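Local coordinates for undecaprenyl Pyrophosphate Synthase (Helicobacter pylori, PDB 2D2R), which probably catalyses, as a magnesium-dependent homodimer, the condensation of isopentenyl diphosphate with allylic pyrophosphates to build undecaprenyl pyrophosphate, at residues I21-N26 with K46-I51; L188-G193 with P219-K224; N147-A152 with N172-R177. One frame throughout, in Å; residues are numbered along the deposited sequence.

Contact 1: residues I21-N26 with K46-I51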
ATOM      1  N   ILE A  21      -1.983  -5.453 -11.381  1.00 24.77           N
ATOM      2  CA  ILE A  21      -2.126  -6.797 -10.915  1.00 24.89           C
ATOM      3  C   ILE A  21      -0.855  -7.435 -10.429  1.00 23.69           C
ATOM      4  O   ILE A  21       0.176  -7.323 -11.082  1.00 24.41           O
ATOM      5  CB  ILE A  21      -2.715  -7.730 -12.029  1.00 26.83           C
ATOM      6  CG1 ILE A  21      -4.061  -7.191 -12.556  1.00 26.71           C
ATOM      7  CG2 ILE A  21      -2.879  -9.115 -11.430  1.00 26.88           C
ATOM      8  CD1 ILE A  21      -4.664  -8.037 -13.718  1.00 28.94           C
ATOM      9  N   ILE A  22      -0.921  -8.078  -9.249  1.00 24.59           N
ATOM     10  CA  ILE A  22       0.234  -8.843  -8.742  1.00 24.88           C
ATOM     11  C   ILE A  22      -0.166 -10.262  -9.250  1.00 27.55           C
ATOM     12  O   ILE A  22      -1.140 -10.862  -8.797  1.00 24.64           O
ATOM     13  CB  ILE A  22       0.305  -8.772  -7.170  1.00 26.32           C
ATOM     14  CG1 ILE A  22       0.731  -7.334  -6.787  1.00 25.42           C
ATOM     15  CG2 ILE A  22       1.303  -9.808  -6.613  1.00 27.26           C
ATOM     16  CD1 ILE A  22       0.419  -6.929  -5.392  1.00 27.65           C
ATOM     17  N   MET A  23       0.568 -10.755 -10.244  1.00 31.01           N
ATOM     18  CA  MET A  23       0.255 -12.044 -10.851  1.00 34.13           C
ATOM     19  C   MET A  23       0.917 -13.161 -10.060  1.00 36.33           C
ATOM     20  O   MET A  23       1.985 -13.641 -10.415  1.00 39.41           O
ATOM     21  CB  MET A  23       0.764 -12.049 -12.291  1.00 34.63           C
ATOM     22  CG  MET A  23       0.353 -10.827 -13.064  1.00 35.40           C
ATOM     23  SD  MET A  23       1.116 -10.791 -14.723  1.00 37.34           S
ATOM     24  CE  MET A  23       2.884 -10.467 -14.243  1.00 33.65           C
ATOM     25  N   ASP A  24       0.296 -13.598  -8.992  1.00 35.14           N
ATOM     26  CA  ASP A  24       0.911 -14.634  -8.204  1.00 36.47           C
ATOM     27  C   ASP A  24       0.273 -16.031  -8.441  1.00 37.61           C
ATOM     28  O   ASP A  24      -0.837 -16.142  -8.966  1.00 35.57           O
ATOM     29  CB  ASP A  24       0.824 -14.207  -6.735  1.00 35.59           C
ATOM     30  CG  ASP A  24       1.764 -14.977  -5.837  1.00 36.94           C
ATOM     31  OD1 ASP A  24       2.882 -15.325  -6.308  1.00 38.51           O
ATOM     32  OD2 ASP A  24       1.390 -15.230  -4.654  1.00 37.31           O
ATOM     33  N   GLY A  25       0.995 -17.087  -8.057  1.00 40.17           N
ATOM     34  CA  GLY A  25       0.488 -18.454  -8.220  1.00 43.64           C
ATOM     35  C   GLY A  25       1.051 -19.308  -9.367  1.00 45.91           C
ATOM     36  O   GLY A  25       0.625 -20.440  -9.539  1.00 46.04           O
ATOM     37  N   ASN A  26       1.992 -18.787 -10.148  1.00 48.13           N
ATOM     38  CA  ASN A  26       2.575 -19.529 -11.281  1.00 51.41           C
ATOM     39  C   ASN A  26       3.257 -20.840 -10.937  1.00 52.98           C
ATOM     40  O   ASN A  26       2.775 -21.932 -11.256  1.00 53.38           O
ATOM     41  CB  ASN A  26       3.614 -18.680 -12.009  1.00 51.33           C
ATOM     42  CG  ASN A  26       3.002 -17.694 -12.958  1.00 52.71           C
ATOM     43  OD1 ASN A  26       3.725 -16.947 -13.631  1.00 55.36           O
ATOM     44  ND2 ASN A  26       1.674 -17.678 -13.040  1.00 50.96           N
ATOM     45  N   LYS A  46       0.731 -16.528 -21.161  1.00 46.89           N
ATOM     46  CA  LYS A  46      -0.397 -16.438 -22.099  1.00 46.96           C
ATOM     47  C   LYS A  46      -1.545 -15.651 -21.441  1.00 46.02           C
ATOM     48  O   LYS A  46      -2.252 -14.858 -22.106  1.00 45.40           O
ATOM     49  CB  LYS A  46      -0.882 -17.839 -22.537  1.00 49.41           C
ATOM     50  CG  LYS A  46       0.177 -18.672 -23.278  1.00 51.19           C
ATOM     51  CD  LYS A  46       0.949 -17.832 -24.250  1.00 53.26           C
ATOM     52  CE  LYS A  46       2.433 -18.210 -24.217  1.00 55.24           C
ATOM     53  NZ  LYS A  46       3.277 -17.264 -25.016  1.00 57.35           N
ATOM     54  N   THR A  47      -1.726 -15.869 -20.139  1.00 43.23           N
ATOM     55  CA  THR A  47      -2.753 -15.127 -19.420  1.00 42.87           C
ATOM     56  C   THR A  47      -2.432 -13.647 -19.521  1.00 40.61           C
ATOM     57  O   THR A  47      -3.277 -12.807 -19.812  1.00 41.90           O
ATOM     58  CB  THR A  47      -2.760 -15.466 -17.960  1.00 42.51           C
ATOM     59  OG1 THR A  47      -2.801 -16.880 -17.815  1.00 43.10           O
ATOM     60  CG2 THR A  47      -3.992 -14.867 -17.281  1.00 43.83           C
ATOM     61  N   LEU A  48      -1.195 -13.313 -19.254  1.00 40.39           N
ATOM     62  CA  LEU A  48      -0.834 -11.924 -19.341  1.00 40.60           C
ATOM     63  C   LEU A  48      -1.309 -11.403 -20.723  1.00 41.63           C
ATOM     64  O   LEU A  48      -2.006 -10.395 -20.821  1.00 38.92           O
ATOM     65  CB  LEU A  48       0.685 -11.800 -19.183  1.00 39.61           C
ATOM     66  CG  LEU A  48       1.261 -10.400 -19.012  1.00 38.75           C
ATOM     67  CD1 LEU A  48       2.657 -10.512 -18.449  1.00 39.50           C
ATOM     68  CD2 LEU A  48       1.289  -9.676 -20.314  1.00 39.46           C
ATOM     69  N   LYS A  49      -0.965 -12.135 -21.794  1.00 43.29           N
ATOM     70  CA  LYS A  49      -1.340 -11.677 -23.128  1.00 44.33           C
ATOM     71  C   LYS A  49      -2.842 -11.511 -23.257  1.00 43.88           C
ATOM     72  O   LYS A  49      -3.336 -10.448 -23.698  1.00 43.74           O
ATOM     73  CB  LYS A  49      -0.804 -12.636 -24.204  1.00 47.57           C
ATOM     74  CG  LYS A  49      -1.055 -12.136 -25.633  1.00 51.68           C
ATOM     75  CD  LYS A  49      -0.084 -12.767 -26.637  1.00 54.51           C
ATOM     76  CE  LYS A  49      -0.178 -14.308 -26.669  1.00 57.98           C
ATOM     77  NZ  LYS A  49      -1.575 -14.816 -27.018  1.00 59.05           N
ATOM     78  N   ASP A  50      -3.573 -12.533 -22.819  1.00 42.86           N
ATOM     79  CA  ASP A  50      -5.012 -12.499 -22.898  1.00 42.84           C
ATOM     80  C   ASP A  50      -5.615 -11.405 -22.071  1.00 43.09           C
ATOM     81  O   ASP A  50      -6.505 -10.662 -22.543  1.00 43.03           O
ATOM     82  CB  ASP A  50      -5.579 -13.827 -22.458  1.00 44.70           C
ATOM     83  CG  ASP A  50      -5.502 -14.867 -23.548  1.00 47.17           C
ATOM     84  OD1 ASP A  50      -4.711 -14.688 -24.502  1.00 46.86           O
ATOM     85  OD2 ASP A  50      -6.227 -15.870 -23.441  1.00 50.87           O
ATOM     86  N   ILE A  51      -5.143 -11.300 -20.825  1.00 41.87           N
ATOM     87  CA  ILE A  51      -5.672 -10.261 -19.981  1.00 40.34           C
ATOM     88  C   ILE A  51      -5.394  -8.910 -20.580  1.00 39.91           C
ATOM     89  O   ILE A  51      -6.278  -8.078 -20.648  1.00 39.34           O
ATOM     90  CB  ILE A  51      -5.087 -10.303 -18.559  1.00 39.66           C
ATOM     91  CG1 ILE A  51      -5.501 -11.596 -17.864  1.00 37.92           C
ATOM     92  CG2 ILE A  51      -5.594  -9.106 -17.789  1.00 37.85           C
ATOM     93  CD1 ILE A  51      -6.968 -11.744 -17.678  1.00 38.55           C
TER
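L48 and I51, one helical turn apart, meet M23 and I21 from the inner side of the helix that contains K46-I51. Two apolar touches make up the whole meeting, with no hydrogen bond across it. The two segments bury a modest 113 Å² between them, both sides summed, although I21, L48 and I51 are all buried in the fold. L48 comes first and makes the closer touch: its CD1 methyl lies 4.0 Å from SD of M23. The M23 chain runs straight out as far as the sulfur and then bends (chi3 -70°), which brings CE to 4.2 Å from L48 CD1 as well, and one leucine methyl is set against the sulfur-methyl end. The two side chains run past each other at a slant. L65 of the next strand touches both, and Y90 of helix 80-100 packs on L48. One turn on, I51 presents CG2 to CD1 of I21 at 4.3 Å. I21 reaches that far because its longer branch is fully extended (chi2 177°), while L190 of strand 188-191 packs beside it. The strand ends at I22, and an inverse gamma turn centred on M23 follows, with a weak bond from D24 N to I22 O at 3.1 Å. D24, the probable catalytic and magnesium-binding aspartate, comes directly after, and G25 occupies the N-cap position of helix 26-31. Strand 18-22, helix 37-56 and the parallel strand 62-66 thus form a beta-alpha-beta crossover, with the inferred metal and substrate site of this cis-prenyltransferase at the C-terminal end of strand 18-22.

Contact 2: residues L188-G193 with P219-K224; sequences LLLRTG and PDFTPK
The F221 ring takes the CG2 methyl of T192 over one face and meets the CD2 methyl of L190 obliquely. The threonine methyl makes a CH-pi contact. It stands 4.3 Å from the centroid of the F221 ring and 14° off the normal, displaced toward the rim, so that the ring atom closest to T192 CG2 is CD1 at 4.1 Å. L190 comes in nearer, its CD2 being 3.6 Å from CZ and 4.0 Å from CE2 of F221. Leucine and phenylalanine approach from opposite directions, whereas threonine and phenylalanine cross at about a right angle. Rotation of T192 separates its two branches: chi1 of 63° turns CG2 away from the carbonyl carbon, beside the backbone N, and over the ring, and OG1 is left to hydrogen-bond to D24 O and, weakly, to I22 O. The ring therefore backs a residue that holds the backbone of the probable magnesium-binding aspartate. Just past F221, T222 caps the next helix through a weak bond from K224 N to T222 OG1 (3.0 Å, 121°), and D225 OD2 accepts from T222 N. F221 also packs on I51 of helix 37-56, while strand 188-191 runs between the parallel strands 18-22 and 210-213, placing the ring between the sheet and its helical layer, at the start of helix 223-236.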
ATOM      1  N   LEU A 188      -7.800   0.040  -8.964  1.00 23.45           N
ATOM      2  CA  LEU A 188      -8.097  -1.265  -8.430  1.00 23.56           C
ATOM      3  C   LEU A 188      -6.799  -2.040  -8.507  1.00 23.83           C
ATOM      4  O   LEU A 188      -6.193  -2.123  -9.568  1.00 21.78           O
ATOM      5  CB  LEU A 188      -9.250  -1.894  -9.280  1.00 25.64           C
ATOM      6  CG  LEU A 188      -9.477  -3.368  -9.625  1.00 27.15           C
ATOM      7  CD1 LEU A 188      -9.059  -4.311  -8.535  1.00 25.07           C
ATOM      8  CD2 LEU A 188     -10.903  -3.630 -10.061  1.00 28.21           C
ATOM      9  N   LEU A 189      -6.324  -2.531  -7.366  1.00 22.50           N
ATOM     10  CA  LEU A 189      -5.079  -3.318  -7.288  1.00 22.52           C
ATOM     11  C   LEU A 189      -5.511  -4.732  -6.956  1.00 23.91           C
ATOM     12  O   LEU A 189      -6.133  -4.994  -5.927  1.00 20.86           O
ATOM     13  CB  LEU A 189      -4.144  -2.765  -6.182  1.00 23.28           C
ATOM     14  CG  LEU A 189      -2.921  -3.646  -5.919  1.00 25.50           C
ATOM     15  CD1 LEU A 189      -2.075  -3.746  -7.213  1.00 26.49           C
ATOM     16  CD2 LEU A 189      -2.084  -3.056  -4.830  1.00 26.59           C
ATOM     17  N   LEU A 190      -5.250  -5.644  -7.880  1.00 21.66           N
ATOM     18  CA  LEU A 190      -5.663  -7.029  -7.695  1.00 22.23           C
ATOM     19  C   LEU A 190      -4.501  -7.928  -7.462  1.00 22.69           C
ATOM     20  O   LEU A 190      -3.470  -7.750  -8.101  1.00 23.91           O
ATOM     21  CB  LEU A 190      -6.356  -7.532  -8.971  1.00 23.35           C
ATOM     22  CG  LEU A 190      -6.592  -9.022  -9.120  1.00 25.04           C
ATOM     23  CD1 LEU A 190      -7.720  -9.412  -8.142  1.00 22.88           C
ATOM     24  CD2 LEU A 190      -7.031  -9.311 -10.650  1.00 25.09           C
ATOM     25  N   ARG A 191      -4.650  -8.878  -6.546  1.00 23.69           N
ATOM     26  CA  ARG A 191      -3.582  -9.861  -6.317  1.00 23.29           C
ATOM     27  C   ARG A 191      -4.175 -11.266  -6.406  1.00 24.40           C
ATOM     28  O   ARG A 191      -5.119 -11.619  -5.688  1.00 22.85           O
ATOM     29  CB  ARG A 191      -2.874  -9.681  -4.953  1.00 23.80           C
ATOM     30  CG  ARG A 191      -1.857 -10.777  -4.684  1.00 24.19           C
ATOM     31  CD  ARG A 191      -0.840 -10.445  -3.618  1.00 23.07           C
ATOM     32  NE  ARG A 191       0.142 -11.510  -3.504  1.00 22.90           N
ATOM     33  CZ  ARG A 191       1.328 -11.365  -2.946  1.00 25.30           C
ATOM     34  NH1 ARG A 191       1.649 -10.165  -2.416  1.00 24.31           N
ATOM     35  NH2 ARG A 191       2.226 -12.367  -3.000  1.00 25.02           N
ATOM     36  N   THR A 192      -3.625 -12.066  -7.337  1.00 25.16           N
ATOM     37  CA  THR A 192      -4.080 -13.425  -7.512  1.00 25.81           C
ATOM     38  C   THR A 192      -3.190 -14.337  -6.648  1.00 28.40           C
ATOM     39  O   THR A 192      -2.224 -13.867  -6.007  1.00 27.85           O
ATOM     40  CB  THR A 192      -3.943 -13.833  -9.039  1.00 26.73           C
ATOM     41  OG1 THR A 192      -2.566 -13.784  -9.397  1.00 27.22           O
ATOM     42  CG2 THR A 192      -4.727 -12.836  -9.936  1.00 25.52           C
ATOM     43  N   GLY A 193      -3.540 -15.623  -6.589  1.00 27.82           N
ATOM     44  CA  GLY A 193      -2.749 -16.575  -5.839  1.00 27.71           C
ATOM     45  C   GLY A 193      -2.989 -16.766  -4.358  1.00 28.55           C
ATOM     46  O   GLY A 193      -2.258 -17.506  -3.720  1.00 29.24           O
ATOM     47  N   PRO A 219      -2.011 -18.603 -13.627  1.00 42.04           N
ATOM     48  CA  PRO A 219      -2.207 -19.365 -14.878  1.00 43.37           C
ATOM     49  C   PRO A 219      -3.641 -19.843 -15.100  1.00 43.66           C
ATOM     50  O   PRO A 219      -3.977 -20.261 -16.200  1.00 45.26           O
ATOM     51  CB  PRO A 219      -1.230 -20.524 -14.740  1.00 43.01           C
ATOM     52  CG  PRO A 219      -0.104 -19.926 -13.944  1.00 42.32           C
ATOM     53  CD  PRO A 219      -0.884 -19.149 -12.857  1.00 42.39           C
ATOM     54  N   ASP A 220      -4.476 -19.801 -14.066  1.00 43.45           N
ATOM     55  CA  ASP A 220      -5.878 -20.222 -14.182  1.00 43.91           C
ATOM     56  C   ASP A 220      -6.831 -19.035 -14.309  1.00 43.83           C
ATOM     57  O   ASP A 220      -8.042 -19.214 -14.469  1.00 43.35           O
ATOM     58  CB  ASP A 220      -6.311 -21.028 -12.950  1.00 45.75           C
ATOM     59  CG  ASP A 220      -5.626 -22.364 -12.860  1.00 47.67           C
ATOM     60  OD1 ASP A 220      -5.335 -22.935 -13.937  1.00 49.50           O
ATOM     61  OD2 ASP A 220      -5.382 -22.858 -11.733  1.00 47.00           O
ATOM     62  N   PHE A 221      -6.273 -17.826 -14.238  1.00 42.60           N
ATOM     63  CA  PHE A 221      -7.044 -16.584 -14.267  1.00 42.19           C
ATOM     64  C   PHE A 221      -7.556 -16.241 -15.645  1.00 42.20           C
ATOM     65  O   PHE A 221      -6.787 -16.175 -16.578  1.00 42.71           O
ATOM     66  CB  PHE A 221      -6.177 -15.426 -13.740  1.00 39.40           C
ATOM     67  CG  PHE A 221      -6.973 -14.221 -13.314  1.00 35.09           C
ATOM     68  CD1 PHE A 221      -7.836 -14.302 -12.243  1.00 34.77           C
ATOM     69  CD2 PHE A 221      -6.874 -13.028 -14.006  1.00 34.73           C
ATOM     70  CE1 PHE A 221      -8.611 -13.212 -11.853  1.00 31.69           C
ATOM     71  CE2 PHE A 221      -7.640 -11.930 -13.636  1.00 35.51           C
ATOM     72  CZ  PHE A 221      -8.528 -12.036 -12.534  1.00 32.54           C
ATOM     73  N   THR A 222      -8.850 -15.985 -15.773  1.00 42.92           N
ATOM     74  CA  THR A 222      -9.373 -15.697 -17.095  1.00 43.67           C
ATOM     75  C   THR A 222     -10.001 -14.358 -17.217  1.00 44.68           C
ATOM     76  O   THR A 222     -10.265 -13.682 -16.220  1.00 45.24           O
ATOM     77  CB  THR A 222     -10.451 -16.679 -17.492  1.00 43.11           C
ATOM     78  OG1 THR A 222     -11.629 -16.381 -16.750  1.00 45.70           O
ATOM     79  CG2 THR A 222     -10.051 -18.054 -17.171  1.00 41.62           C
ATOM     80  N   PRO A 223     -10.270 -13.942 -18.455  1.00 44.07           N
ATOM     81  CA  PRO A 223     -10.898 -12.637 -18.598  1.00 43.99           C
ATOM     82  C   PRO A 223     -12.263 -12.658 -17.930  1.00 44.09           C
ATOM     83  O   PRO A 223     -12.771 -11.633 -17.501  1.00 44.00           O
ATOM     84  CB  PRO A 223     -10.966 -12.469 -20.107  1.00 45.05           C
ATOM     85  CG  PRO A 223      -9.648 -13.070 -20.520  1.00 44.39           C
ATOM     86  CD  PRO A 223      -9.625 -14.355 -19.713  1.00 44.26           C
ATOM     87  N   LYS A 224     -12.851 -13.842 -17.843  1.00 43.79           N
ATOM     88  CA  LYS A 224     -14.162 -13.971 -17.226  1.00 44.72           C
ATOM     89  C   LYS A 224     -14.020 -13.621 -15.731  1.00 42.94           C
ATOM     90  O   LYS A 224     -14.814 -12.838 -15.189  1.00 43.17           O
ATOM     91  CB  LYS A 224     -14.665 -15.411 -17.391  1.00 45.85           C
ATOM     92  CG  LYS A 224     -16.062 -15.674 -16.850  1.00 49.05           C
ATOM     93  CD  LYS A 224     -16.408 -17.176 -16.989  1.00 52.33           C
ATOM     94  CE  LYS A 224     -17.773 -17.390 -17.694  1.00 54.48           C
ATOM     95  NZ  LYS A 224     -17.877 -16.746 -19.065  1.00 55.59           N
TER

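Contact 3: residues N147-A152 with N172-R177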
ATOM      1  N   ASN A 147      12.258   1.281  -3.593  1.00 23.67           N
ATOM      2  CA  ASN A 147      13.352   1.667  -4.479  1.00 23.06           C
ATOM      3  C   ASN A 147      12.887   2.737  -5.451  1.00 22.91           C
ATOM      4  O   ASN A 147      13.601   3.685  -5.698  1.00 26.56           O
ATOM      5  CB  ASN A 147      13.869   0.429  -5.283  1.00 24.51           C
ATOM      6  CG  ASN A 147      14.887   0.833  -6.380  1.00 24.82           C
ATOM      7  OD1 ASN A 147      16.054   1.047  -6.103  1.00 32.25           O
ATOM      8  ND2 ASN A 147      14.425   0.968  -7.576  1.00 25.22           N
ATOM      9  N   GLU A 148      11.694   2.605  -6.019  1.00 24.27           N
ATOM     10  CA  GLU A 148      11.211   3.642  -6.933  1.00 23.84           C
ATOM     11  C   GLU A 148      11.175   5.009  -6.231  1.00 25.09           C
ATOM     12  O   GLU A 148      11.588   6.020  -6.786  1.00 21.51           O
ATOM     13  CB  GLU A 148       9.821   3.323  -7.473  1.00 25.32           C
ATOM     14  CG  GLU A 148       9.268   4.359  -8.492  1.00 24.96           C
ATOM     15  CD  GLU A 148       7.774   4.148  -8.807  1.00 26.59           C
ATOM     16  OE1 GLU A 148       7.041   3.504  -7.986  1.00 24.31           O
ATOM     17  OE2 GLU A 148       7.335   4.631  -9.869  1.00 26.28           O
ATOM     18  N   LEU A 149      10.679   5.045  -4.994  1.00 23.94           N
ATOM     19  CA  LEU A 149      10.624   6.301  -4.268  1.00 24.73           C
ATOM     20  C   LEU A 149      12.016   6.834  -3.969  1.00 24.84           C
ATOM     21  O   LEU A 149      12.250   8.068  -3.972  1.00 25.03           O
ATOM     22  CB  LEU A 149       9.802   6.133  -2.976  1.00 21.08           C
ATOM     23  CG  LEU A 149       8.293   6.112  -3.301  1.00 24.50           C
ATOM     24  CD1 LEU A 149       7.480   5.391  -2.172  1.00 23.81           C
ATOM     25  CD2 LEU A 149       7.802   7.593  -3.494  1.00 21.53           C
ATOM     26  N   SER A 150      12.954   5.921  -3.698  1.00 27.08           N
ATOM     27  CA  SER A 150      14.326   6.310  -3.421  1.00 27.66           C
ATOM     28  C   SER A 150      14.918   6.956  -4.653  1.00 27.81           C
ATOM     29  O   SER A 150      15.657   7.903  -4.544  1.00 29.25           O
ATOM     30  CB  SER A 150      15.180   5.077  -3.093  1.00 29.37           C
ATOM     31  OG  SER A 150      14.754   4.531  -1.862  1.00 34.96           O
ATOM     32  N   ARG A 151      14.638   6.391  -5.826  1.00 27.03           N
ATOM     33  CA  ARG A 151      15.178   6.946  -7.068  1.00 25.76           C
ATOM     34  C   ARG A 151      14.491   8.270  -7.371  1.00 27.85           C
ATOM     35  O   ARG A 151      15.115   9.185  -7.928  1.00 28.19           O
ATOM     36  CB  ARG A 151      15.005   5.945  -8.224  1.00 24.32           C
ATOM     37  CG  ARG A 151      15.942   4.744  -8.077  1.00 24.75           C
ATOM     38  CD  ARG A 151      15.871   3.774  -9.314  1.00 24.82           C
ATOM     39  NE  ARG A 151      14.664   2.930  -9.346  1.00 25.78           N
ATOM     40  CZ  ARG A 151      13.598   3.142 -10.121  1.00 24.62           C
ATOM     41  NH1 ARG A 151      13.579   4.171 -10.936  1.00 25.78           N
ATOM     42  NH2 ARG A 151      12.521   2.340 -10.071  1.00 26.47           N
ATOM     43  N   ALA A 152      13.226   8.405  -6.967  1.00 27.12           N
ATOM     44  CA  ALA A 152      12.515   9.663  -7.209  1.00 28.13           C
ATOM     45  C   ALA A 152      13.199  10.736  -6.384  1.00 28.63           C
ATOM     46  O   ALA A 152      13.380  11.872  -6.843  1.00 28.57           O
ATOM     47  CB  ALA A 152      11.068   9.527  -6.800  1.00 27.18           C
ATOM     48  N   ASN A 172       3.269  16.647  -5.373  1.00 26.87           N
ATOM     49  CA  ASN A 172       3.175  16.708  -6.796  1.00 29.20           C
ATOM     50  C   ASN A 172       4.571  16.488  -7.376  1.00 27.19           C
ATOM     51  O   ASN A 172       4.719  15.841  -8.438  1.00 29.46           O
ATOM     52  CB  ASN A 172       2.599  18.129  -7.233  1.00 30.53           C
ATOM     53  CG  ASN A 172       2.513  18.298  -8.790  1.00 34.25           C
ATOM     54  OD1 ASN A 172       1.471  17.996  -9.455  1.00 36.42           O
ATOM     55  ND2 ASN A 172       3.593  18.814  -9.406  1.00 33.26           N
ATOM     56  N   GLU A 173       5.605  17.020  -6.725  1.00 27.84           N
ATOM     57  CA  GLU A 173       6.945  16.861  -7.286  1.00 27.47           C
ATOM     58  C   GLU A 173       7.410  15.402  -7.265  1.00 28.59           C
ATOM     59  O   GLU A 173       8.114  14.949  -8.158  1.00 26.44           O
ATOM     60  CB  GLU A 173       7.988  17.715  -6.567  1.00 29.87           C
ATOM     61  CG  GLU A 173       7.734  19.261  -6.627  1.00 35.39           C
ATOM     62  CD  GLU A 173       7.736  19.835  -8.044  1.00 38.24           C
ATOM     63  OE1 GLU A 173       8.524  19.323  -8.897  1.00 37.29           O
ATOM     64  OE2 GLU A 173       6.964  20.802  -8.290  1.00 37.85           O
ATOM     65  N   ILE A 174       6.988  14.667  -6.255  1.00 26.29           N
ATOM     66  CA  ILE A 174       7.413  13.272  -6.177  1.00 24.90           C
ATOM     67  C   ILE A 174       6.655  12.518  -7.219  1.00 26.25           C
ATOM     68  O   ILE A 174       7.231  11.763  -7.999  1.00 28.78           O
ATOM     69  CB  ILE A 174       7.125  12.707  -4.789  1.00 23.09           C
ATOM     70  CG1 ILE A 174       8.049  13.367  -3.776  1.00 24.13           C
ATOM     71  CG2 ILE A 174       7.280  11.174  -4.776  1.00 25.63           C
ATOM     72  CD1 ILE A 174       7.700  13.049  -2.249  1.00 22.72           C
ATOM     73  N   SER A 175       5.358  12.777  -7.303  1.00 26.52           N
ATOM     74  CA  SER A 175       4.513  12.075  -8.247  1.00 27.78           C
ATOM     75  C   SER A 175       5.063  12.155  -9.664  1.00 29.09           C
ATOM     76  O   SER A 175       5.065  11.212 -10.434  1.00 29.25           O
ATOM     77  CB  SER A 175       3.149  12.715  -8.174  1.00 30.61           C
ATOM     78  OG  SER A 175       2.292  12.162  -9.112  1.00 32.11           O
ATOM     79  N   ASN A 176       5.618  13.309  -9.967  1.00 28.42           N
ATOM     80  CA  ASN A 176       6.108  13.531 -11.333  1.00 29.92           C
ATOM     81  C   ASN A 176       7.528  13.086 -11.608  1.00 29.56           C
ATOM     82  O   ASN A 176       8.013  13.206 -12.733  1.00 31.66           O
ATOM     83  CB  ASN A 176       5.676  14.996 -11.642  1.00 33.17           C
ATOM     84  CG  ASN A 176       4.130  15.047 -11.800  1.00 37.88           C
ATOM     85  OD1 ASN A 176       3.266  15.511 -10.889  1.00 39.42           O
ATOM     86  ND2 ASN A 176       3.688  14.430 -12.912  1.00 38.86           N
ATOM     87  N   ARG A 177       8.179  12.486 -10.598  1.00 28.07           N
ATOM     88  CA  ARG A 177       9.518  11.931 -10.774  1.00 27.98           C
ATOM     89  C   ARG A 177       9.479  10.393 -10.612  1.00 29.68           C
ATOM     90  O   ARG A 177      10.540   9.754 -10.750  1.00 30.00           O
ATOM     91  CB  ARG A 177      10.535  12.437  -9.747  1.00 27.78           C
ATOM     92  CG  ARG A 177      10.814  13.912  -9.659  1.00 26.77           C
ATOM     93  CD  ARG A 177      11.312  14.467 -10.997  1.00 30.08           C
ATOM     94  NE  ARG A 177      11.487  15.928 -10.920  1.00 29.75           N
ATOM     95  CZ  ARG A 177      12.636  16.542 -10.676  1.00 31.64           C
ATOM     96  NH1 ARG A 177      13.757  15.839 -10.485  1.00 29.01           N
ATOM     97  NH2 ARG A 177      12.657  17.874 -10.596  1.00 31.70           N
TER
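A152 and R177 bring the two backbones together, with their CA atoms 5.2 Å apart. The small alanine side chain permits this approach: A152 CB lies 4.0 Å from R177 O and 4.2 Å from R177 CB, and in return R177 CB sits 4.1 Å from A152 O. Each residue thus lays its CB beside the other's carbonyl oxygen. The second tight point is purely apolar, where CD2 of L149 meets CG2 of I174 at 3.8 Å, the two side chains crossing at about a right angle. I174 supplies its short branch here, the one anti to the backbone N. No hydrogen bond spans the segments. Toward the outside the contact becomes looser and polar. The R177 chain sets out toward A152, then bends at chi2 (-58°) and carries its guanidinium away, to S155 OG through NH1 and to S159 O through NH2, which ties the end of the short helix to the longer one and the loop after it. R151, likewise, turns to a salt bridge with D179. The helix that includes N172 has ended by R177, whose N still donates to I174 O at 2.9 Å. L149 and I174 have a further layer over them from the second subunit, since its W204 packs on L149 and its F153 on I174. Here two helices joined by a long loop make a buried apolar patch that belongs to the homodimer interface.

Overall arrangement
Contacts 1 and 2 are neighbours, their centres about 7 Å apart, because strands 18-22 and 188-191 lie side by side in the six-stranded parallel sheet. I22 N bonds to L190 O between those strands, and T47 of contact 1 packs on F221 of contact 2. Both lie at the C-terminal ends of these strands, near the inferred metal and substrate residues. Contact 3 is remote, its centre about 27 Å from that of contact 1 and 28 Å from that of contact 2, across the chain's centre. Along the chain the order is contact 1, contact 3, contact 2, so the helices that pack against the second subunit come, in sequence, between the two contacts near the active site.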